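Local structure of GXWXG domain-containing protein (Thermomonospora curvata, 4MVE) at residues Asp53-Ala56 with Gly57-Gly61. The protein is of unknown function, a small protein built round a curled antiparallel beta-sheet and carrying GXWXG and DUF4334 family sequences. Residues are numbered along the deposited sequence; the frame is centred on the assembly and turned at random.
Sequences DALA and GMLLG
Gly57 N donates to Asp53 O at 2.8 Å, the first of four successive i to i+4 backbone bonds that build the first turns of helix 54-61, with Asp53 just before it as the cap. Next along, Met58 N reaches Ala54 O at 3.0 Å, the most bent of the four, with an N-H...O angle of 144°. Leu59 N then meets Leu55 O at 2.8 Å, and Leu60 N bonds to Ala56 O at 3.0 Å. Every carbonyl from Asp53 to Ala56 is thus taken up, and the next bond, within 57-61, runs from Gly61 N to Gly57 O. At the N-cap, Asp53 OD2 takes the amide of Ala56 through a weak bond of 3.4 Å, giving that first-turn N-H an acceptor that no preceding turn provides. Helix 54-61 links the antiparallel strands 42-48 and 64-71 of the curved sheet, and Ala56, Leu59 and Leu60 all rest on Ile48 of the former strand. Along the helix, Leu55 CG and Leu59 CD1 approach loosely, at 4.4 Å. Leu59 sets CG anti to its carbonyl carbon (chi1 -75°), which brings CG within 3.4 Å of Leu55 O, beside the bond that Leu59 N makes to the same oxygen. Met58, a selenomethionine, sets CB against Leu55 O and CG 3.5 Å from Ala54 O before its chain, bent at chi2 and chi3, leads the selenium away.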
ATOM      1  N   ASP A  53      -3.536   8.698 -11.966  1.00 41.64           N
ATOM      2  CA  ASP A  53      -3.898   7.344 -12.388  1.00 41.57           C
ATOM      3  C   ASP A  53      -5.424   7.098 -12.158  1.00 43.85           C
ATOM      4  O   ASP A  53      -6.003   7.622 -11.203  1.00 42.93           O
ATOM      5  CB  ASP A  53      -3.026   6.289 -11.633  1.00 44.04           C
ATOM      6  CG  ASP A  53      -3.493   4.833 -11.792  1.00 56.34           C
ATOM      7  OD1 ASP A  53      -3.667   4.379 -12.960  1.00 55.58           O
ATOM      8  OD2 ASP A  53      -3.774   4.179 -10.757  1.00 61.42           O
ATOM      9  N   ALA A  54      -6.054   6.314 -13.048  1.00 38.47           N
ATOM     10  CA  ALA A  54      -7.471   5.968 -12.998  1.00 38.41           C
ATOM     11  C   ALA A  54      -7.904   5.415 -11.615  1.00 43.95           C
ATOM     12  O   ALA A  54      -8.841   5.958 -10.998  1.00 40.96           O
ATOM     13  CB  ALA A  54      -7.795   4.941 -14.081  1.00 39.39           C
ATOM     14  N   LEU A  55      -7.226   4.335 -11.136  1.00 42.39           N
ATOM     15  CA  LEU A  55      -7.585   3.713  -9.868  1.00 43.24           C
ATOM     16  C   LEU A  55      -7.357   4.700  -8.714  1.00 46.69           C
ATOM     17  O   LEU A  55      -8.199   4.768  -7.803  1.00 47.75           O
ATOM     18  CB  LEU A  55      -6.841   2.393  -9.656  1.00 44.38           C
ATOM     19  CG  LEU A  55      -7.123   1.656  -8.329  1.00 51.50           C
ATOM     20  CD1 LEU A  55      -8.599   1.203  -8.217  1.00 52.80           C
ATOM     21  CD2 LEU A  55      -6.169   0.507  -8.142  1.00 53.57           C
ATOM     22  N   ALA A  56      -6.249   5.497  -8.781  1.00 39.61           N
ATOM     23  CA  ALA A  56      -5.960   6.564  -7.823  1.00 37.14           C
ATOM     24  C   ALA A  56      -7.142   7.546  -7.774  1.00 40.32           C
ATOM     25  O   ALA A  56      -7.591   7.885  -6.681  1.00 41.12           O
ATOM     26  CB  ALA A  56      -4.687   7.301  -8.203  1.00 37.34           C
ATOM     27  N   GLY A  57      -7.688   7.908  -8.945  1.00 35.31           N
ATOM     28  CA  GLY A  57      -8.834   8.804  -9.045  1.00 35.14           C
ATOM     29  C   GLY A  57     -10.066   8.239  -8.362  1.00 39.74           C
ATOM     30  O   GLY A  57     -10.806   8.966  -7.688  1.00 40.87           O
HETATM   31  N   MSE A  58     -10.262   6.930  -8.501  1.00 39.94           N
HETATM   32  CA  MSE A  58     -11.411   6.209  -7.948  1.00 38.67           C
HETATM   33  C   MSE A  58     -11.270   6.039  -6.428  1.00 40.07           C
HETATM   34  O   MSE A  58     -12.244   6.245  -5.709  1.00 40.50           O
HETATM   35  CB  MSE A  58     -11.584   4.865  -8.664  1.00 40.00           C
HETATM   36  CG  MSE A  58     -12.067   5.020 -10.135  1.00 47.92           C
HETATM   37 SE   MSE A  58     -13.659   6.175 -10.350  0.76 56.85          SE
HETATM   38  CE  MSE A  58     -14.892   5.161  -9.345  1.00 51.82           C
ATOM     39  N   LEU A  59     -10.054   5.732  -5.940  1.00 34.65           N
ATOM     40  CA  LEU A  59      -9.762   5.625  -4.512  1.00 32.44           C
ATOM     41  C   LEU A  59     -10.024   6.968  -3.811  1.00 38.21           C
ATOM     42  O   LEU A  59     -10.656   7.016  -2.749  1.00 38.46           O
ATOM     43  CB  LEU A  59      -8.300   5.191  -4.296  1.00 30.84           C
ATOM     44  CG  LEU A  59      -7.960   3.714  -4.573  1.00 33.92           C
ATOM     45  CD1 LEU A  59      -6.467   3.476  -4.426  1.00 33.15           C
ATOM     46  CD2 LEU A  59      -8.720   2.773  -3.649  1.00 36.03           C
ATOM     47  N   LEU A  60      -9.586   8.050  -4.446  1.00 35.87           N
ATOM     48  CA  LEU A  60      -9.764   9.404  -3.963  1.00 39.03           C
ATOM     49  C   LEU A  60     -11.272   9.745  -3.875  1.00 44.04           C
ATOM     50  O   LEU A  60     -11.723  10.254  -2.851  1.00 44.63           O
ATOM     51  CB  LEU A  60      -9.017  10.365  -4.918  1.00 42.06           C
ATOM     52  CG  LEU A  60      -7.592  10.851  -4.539  1.00 49.51           C
ATOM     53  CD1 LEU A  60      -6.687   9.746  -3.983  1.00 48.45           C
ATOM     54  CD2 LEU A  60      -6.912  11.515  -5.721  1.00 54.21           C
ATOM     55  N   GLY A  61     -12.034   9.395  -4.907  1.00 40.78           N
ATOM     56  CA  GLY A  61     -13.474   9.655  -4.956  1.00 43.54           C
ATOM     57  C   GLY A  61     -14.252   8.924  -3.880  1.00 48.02           C
ATOM     58  O   GLY A  61     -15.230   9.442  -3.341  1.00 48.27           O
TER